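Local coordinates for caspase-1 (Spodoptera frugiperda, PDB 1M72) that cleaves proteins as a cysteine endopeptidase of the caspase family and probably takes part in the protease cascade that executes apoptosis, at the interface of chains A and B. Residues are numbered along the deposited sequence; one frame, centred on the assembly and turned at random. Chains: chain A/B, Caspase-1.

Contact 1: the interface of chains A and B. Residues chain A 12-14, 132, 174-175; chain B 158-160.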
ATOM      1  N   ARG A  12     -13.322  10.639 -21.050  1.00 59.96           N
ATOM      2  CA  ARG A  12     -14.777  10.356 -20.748  1.00 60.10           C
ATOM      3  C   ARG A  12     -15.219  11.423 -19.745  1.00 58.48           C
ATOM      4  O   ARG A  12     -14.379  12.205 -19.307  1.00 59.99           O
ATOM      5  CB  ARG A  12     -14.960   8.921 -20.150  1.00 59.64           C
ATOM      6  N   VAL A  13     -16.495  11.474 -19.364  1.00 54.72           N
ATOM      7  CA  VAL A  13     -16.893  12.524 -18.427  1.00 53.48           C
ATOM      8  C   VAL A  13     -17.781  12.130 -17.234  1.00 51.62           C
ATOM      9  O   VAL A  13     -18.812  11.471 -17.373  1.00 51.42           O
ATOM     10  CB  VAL A  13     -17.524  13.717 -19.208  1.00 53.25           C
ATOM     11  N   ALA A  14     -17.356  12.559 -16.051  1.00 49.45           N
ATOM     12  CA  ALA A  14     -18.079  12.273 -14.819  1.00 46.53           C
ATOM     13  C   ALA A  14     -18.287  13.563 -14.050  1.00 43.51           C
ATOM     14  O   ALA A  14     -17.632  14.573 -14.313  1.00 41.71           O
ATOM     15  CB  ALA A  14     -17.290  11.271 -13.956  1.00 44.17           C
ATOM     16  N   ALA A 132     -12.888   4.388 -12.435  1.00 27.87           N
ATOM     17  CA  ALA A 132     -13.657   5.569 -12.854  1.00 31.13           C
ATOM     18  C   ALA A 132     -14.371   5.396 -14.208  1.00 31.50           C
ATOM     19  O   ALA A 132     -15.527   5.824 -14.365  1.00 35.50           O
ATOM     20  CB  ALA A 132     -12.732   6.825 -12.881  1.00 26.93           C
ATOM     21  N   TYR A 174     -11.352  18.944 -14.827  1.00 38.12           N
ATOM     22  CA  TYR A 174     -10.025  18.312 -14.631  1.00 34.68           C
ATOM     23  C   TYR A 174     -10.000  16.787 -14.804  1.00 33.21           C
ATOM     24  O   TYR A 174     -10.974  16.087 -14.497  1.00 33.65           O
ATOM     25  CB  TYR A 174      -9.350  18.743 -13.299  1.00 32.06           C
ATOM     26  CG  TYR A 174      -9.965  18.201 -12.034  1.00 30.93           C
ATOM     27  CD1 TYR A 174      -9.526  16.996 -11.480  1.00 26.59           C
ATOM     28  CD2 TYR A 174     -11.008  18.884 -11.392  1.00 28.02           C
ATOM     29  CE1 TYR A 174     -10.123  16.488 -10.314  1.00 26.43           C
ATOM     30  CE2 TYR A 174     -11.595  18.394 -10.245  1.00 25.09           C
ATOM     31  CZ  TYR A 174     -11.155  17.195  -9.709  1.00 26.73           C
ATOM     32  OH  TYR A 174     -11.764  16.704  -8.580  1.00 25.77           O
ATOM     33  N   ARG A 175      -8.889  16.292 -15.347  1.00 30.50           N
ATOM     34  CA  ARG A 175      -8.724  14.860 -15.588  1.00 31.27           C
ATOM     35  C   ARG A 175      -7.935  14.080 -14.545  1.00 28.80           C
ATOM     36  O   ARG A 175      -6.888  14.534 -14.087  1.00 28.11           O
ATOM     37  CB  ARG A 175      -8.101  14.626 -16.965  1.00 31.31           C
ATOM     38  CG  ARG A 175      -9.107  14.875 -18.069  1.00 35.12           C
ATOM     39  CD  ARG A 175      -8.489  14.949 -19.424  1.00 35.87           C
ATOM     40  NE  ARG A 175      -7.657  13.795 -19.717  1.00 42.35           N
ATOM     41  CZ  ARG A 175      -8.077  12.542 -19.885  1.00 42.70           C
ATOM     42  NH1 ARG A 175      -9.375  12.209 -19.799  1.00 43.72           N
ATOM     43  NH2 ARG A 175      -7.160  11.621 -20.144  1.00 42.19           N
TER
ATOM     44  N   GLY B 158      -7.411   7.766 -18.273  1.00 28.36           N
ATOM     45  CA  GLY B 158      -7.974   8.808 -17.429  1.00 28.69           C
ATOM     46  C   GLY B 158      -9.432   9.121 -17.737  1.00 30.51           C
ATOM     47  O   GLY B 158     -10.023   8.567 -18.654  1.00 29.95           O
ATOM     48  N   ILE B 159     -10.028  10.012 -16.958  1.00 30.39           N
ATOM     49  CA  ILE B 159     -11.406  10.419 -17.197  1.00 27.90           C
ATOM     50  C   ILE B 159     -11.486  11.891 -16.821  1.00 28.74           C
ATOM     51  O   ILE B 159     -10.793  12.328 -15.898  1.00 29.34           O
ATOM     52  CB  ILE B 159     -12.415   9.645 -16.321  1.00 26.85           C
ATOM     53  CG1 ILE B 159     -13.845  10.144 -16.622  1.00 27.24           C
ATOM     54  CG2 ILE B 159     -12.087   9.867 -14.841  1.00 24.48           C
ATOM     55  CD1 ILE B 159     -14.988   9.350 -15.940  1.00 29.65           C
ATOM     56  N   THR B 160     -12.327  12.647 -17.522  1.00 27.64           N
ATOM     57  CA  THR B 160     -12.499  14.067 -17.248  1.00 28.87           C
ATOM     58  C   THR B 160     -13.626  14.257 -16.239  1.00 30.78           C
ATOM     59  O   THR B 160     -14.668  13.615 -16.349  1.00 34.30           O
ATOM     60  CB  THR B 160     -12.816  14.839 -18.556  1.00 29.92           C
ATOM     61  OG1 THR B 160     -11.739  14.649 -19.480  1.00 29.37           O
ATOM     62  CG2 THR B 160     -12.956  16.344 -18.307  1.00 31.96           C
TER

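Contact 2: the interface of chains A and B. Residues chain A 222, 259, 261-262; chain B 223, 226, 229.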
ATOM      1  N   LEU A 222      -5.589   6.772   6.483  1.00 20.39           N
ATOM      2  CA  LEU A 222      -4.229   6.210   6.483  1.00 20.34           C
ATOM      3  C   LEU A 222      -3.592   6.347   7.867  1.00 20.07           C
ATOM      4  O   LEU A 222      -2.767   5.531   8.265  1.00 19.52           O
ATOM      5  CB  LEU A 222      -3.318   6.871   5.407  1.00 17.21           C
ATOM      6  CG  LEU A 222      -3.801   6.745   3.949  1.00 19.68           C
ATOM      7  CD1 LEU A 222      -2.666   7.243   2.950  1.00 15.20           C
ATOM      8  CD2 LEU A 222      -4.171   5.251   3.648  1.00 19.28           C
ATOM      9  N   LEU A 259      -4.872   6.584  -2.994  1.00 19.51           N
ATOM     10  CA  LEU A 259      -5.617   7.794  -2.586  1.00 22.87           C
ATOM     11  C   LEU A 259      -4.904   9.096  -2.983  1.00 21.35           C
ATOM     12  O   LEU A 259      -3.702   9.269  -2.738  1.00 20.87           O
ATOM     13  CB  LEU A 259      -5.884   7.811  -1.068  1.00 19.56           C
ATOM     14  CG  LEU A 259      -6.782   6.694  -0.509  1.00 20.32           C
ATOM     15  CD1 LEU A 259      -7.207   7.031   0.922  1.00 15.82           C
ATOM     16  CD2 LEU A 259      -8.015   6.524  -1.398  1.00 20.84           C
ATOM     17  N   ARG A 261      -6.288  12.144  -2.088  1.00 20.25           N
ATOM     18  CA  ARG A 261      -6.712  13.126  -1.095  1.00 21.18           C
ATOM     19  C   ARG A 261      -6.892  12.411   0.224  1.00 21.96           C
ATOM     20  O   ARG A 261      -6.977  11.191   0.273  1.00 24.33           O
ATOM     21  CB  ARG A 261      -8.042  13.792  -1.491  1.00 20.27           C
ATOM     22  CG  ARG A 261      -8.074  14.405  -2.921  1.00 18.75           C
ATOM     23  CD  ARG A 261      -9.454  14.997  -3.254  1.00 19.61           C
ATOM     24  NE  ARG A 261      -9.645  15.262  -4.675  1.00 21.79           N
ATOM     25  CZ  ARG A 261      -9.011  16.195  -5.387  1.00 21.01           C
ATOM     26  NH1 ARG A 261      -8.123  17.011  -4.843  1.00 22.03           N
ATOM     27  NH2 ARG A 261      -9.246  16.297  -6.684  1.00 23.59           N
ATOM     28  N   LEU A 262      -6.916  13.183   1.298  1.00 24.82           N
ATOM     29  CA  LEU A 262      -7.118  12.658   2.639  1.00 27.28           C
ATOM     30  C   LEU A 262      -8.584  12.313   2.779  1.00 24.62           C
ATOM     31  O   LEU A 262      -9.444  12.970   2.178  1.00 25.83           O
ATOM     32  CB  LEU A 262      -6.757  13.705   3.677  1.00 28.94           C
ATOM     33  CG  LEU A 262      -5.315  14.171   3.715  1.00 32.34           C
ATOM     34  CD1 LEU A 262      -5.167  15.333   4.698  1.00 33.18           C
ATOM     35  CD2 LEU A 262      -4.451  12.989   4.148  1.00 30.66           C
TER
ATOM     36  N   THR B 223       0.771  10.986   4.610  1.00 22.56           N
ATOM     37  CA  THR B 223       0.074  12.182   4.143  1.00 22.21           C
ATOM     38  C   THR B 223       0.823  12.821   2.995  1.00 21.94           C
ATOM     39  O   THR B 223       0.239  13.316   2.019  1.00 22.73           O
ATOM     40  CB  THR B 223      -0.076  13.201   5.265  1.00 24.00           C
ATOM     41  OG1 THR B 223      -0.936  12.651   6.278  1.00 25.04           O
ATOM     42  CG2 THR B 223      -0.664  14.506   4.730  1.00 20.63           C
ATOM     43  N   THR B 226       0.386  10.884  -0.053  1.00 18.38           N
ATOM     44  CA  THR B 226      -0.965  11.079  -0.558  1.00 17.89           C
ATOM     45  C   THR B 226      -0.918  12.298  -1.509  1.00 21.00           C
ATOM     46  O   THR B 226      -1.450  12.255  -2.617  1.00 20.92           O
ATOM     47  CB  THR B 226      -1.947  11.368   0.541  1.00 17.18           C
ATOM     48  OG1 THR B 226      -2.193  10.169   1.275  1.00 20.99           O
ATOM     49  CG2 THR B 226      -3.256  11.865  -0.032  1.00 16.46           C
ATOM     50  N   CYS B 229       0.707  11.556  -4.739  1.00 18.97           N
ATOM     51  CA  CYS B 229      -0.222  10.859  -5.646  1.00 21.44           C
ATOM     52  C   CYS B 229      -1.151  11.839  -6.365  1.00 22.55           C
ATOM     53  O   CYS B 229      -1.477  11.697  -7.558  1.00 22.38           O
ATOM     54  CB  CYS B 229      -1.068   9.820  -4.879  1.00 18.43           C
ATOM     55  SG  CYS B 229      -0.135   8.337  -4.359  1.00 20.22           S
TER
HETATM   56  O   HOH W   1      -5.065   9.582   2.002  1.00 25.10           O

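Contact 1: the interface of chains A and B
B:Thr160 lies between two segments of chain A, with A:Arg12 and its neighbours in strand 13-15 along one margin and A:Arg175 along the other. It loses more surface here than any other residue, and its backbone does much of the binding. Its N-H donates to the carbonyl O of A:Arg12 (N to O 2.8 Å). The O of B:Thr160 takes the N-H of A:Ala14, with N and O 2.9 Å apart. The two bonds form a parallel bridge centred on A:Val13, while A:Arg175 pairs with B:Thr160 in the antiparallel sense. A beta-branched residue suits so extended a backbone. A:Arg12, which also buries much surface, contributes through its backbone carbonyl and CB; the rest of its side chain is not modelled.

The threonine hydroxyl turns towards A:Arg175. The arginine chain crosses this side chain obliquely, CG of A:Arg175 packing 3.6 Å from CA of B:Thr160. A bend at chi3 (53°) swings the guanidinium back, and OG1 comes to lie at its edge and in its plane. NH1 of A:Arg175 points almost straight at OG1 of B:Thr160, but at 3.4 Å the bond is weak. Arginine suits the place because its long methylene chain can cover the neighbour while its end remains polar.

B:Ile159 carries the apolar part. With CG1 anti to the backbone N (chi1 179°), its longer branch runs alongside A:Arg12 and A:Ala14: CG1 of B:Ile159 lies 3.9 Å from CB of A:Arg12, and its CD1 reaches 3.6 Å from CB of A:Ala14. The other branch, CG2 of B:Ile159, meets the methyl CB of A:Ala132 at 3.7 Å. Small alanines let the branched side chain come close on both sides.

The site is a three-stranded beta join between the two heterodimers. Because B:Gly158 to B:Thr160 follow the catalytic B:Cys150 closely in sequence, it probably helps to hold the active-site loop of chain B in place.

Contact 2: the interface of chains A and B
B:Thr226 sets its methyl on one face of the flat peptide group that joins A:Arg261 to A:Leu262. CG2 of B:Thr226 stands almost straight above the carbonyl carbon C of A:Arg261, 3.7 Å away, and it lies 3.8 Å from CA of the same residue. At the oxygen end of this peptide sits water 1, 3.0 Å from O of A:Arg261. It is tilted out of the peptide plane towards the face that carries the methyl. The same water is 3.0 Å from the hydroxyl OG1 of B:Thr226, and thereby bridges the chains where no nitrogen or oxygen of one side reaches the other directly.

Threonine suits this position because its two branches do different work. OG1 is anti to the carbonyl carbon (chi1 -73°), beside the backbone N, and is turned towards the water, while CG2, anti to the backbone N, takes the peptide face. A:Leu222 brings its methyl CD1 to 3.4 Å from OG1 of B:Thr226, so the hydroxyl has an apolar neighbour as well as the water.

Contacts continue on either side of B:Thr226 along its helix. The branch CD2 of A:Leu262 lies against B:Thr223, 4.1 Å from the methyl CG2, a slack apolar touch for which leucine and threonine methyls are well suited. In the other direction the carbonyl O of A:Leu259 meets CB of B:Cys229 at 3.4 Å, a small contact that hides little of the cysteine. Cysteine is small enough to let the backbone of chain A pass close by.

B:Thr223, B:Thr226 and B:Cys229 are spaced three apart on helix 221-235 and present one side of it to the loop that follows strand 254-257 of chain A. A:Leu222 comes from the same helix of the other copy. These residues belong to the p12 part of each caspase chain, where equivalent segments meet about the two-fold axis.

The C-alpha centres of contact 1 and contact 2 are about 19 Å apart, and the two have no residue or secondary-structure element in common. Contact 1 joins short strands through backbone pairing near the margin of the dimer; contact 2 packs a helix against a loop, with a bridging water at one point. Each has a twin with the chains exchanged, so the heterodimers are held at several separate places. From chain A's catalytic A:Cys150 the centres lie about 34 Å and 26 Å away respectively. Both serve assembly of the heterotetramer, and contact 1 may also steady the loop that follows the catalytic cysteine of chain B.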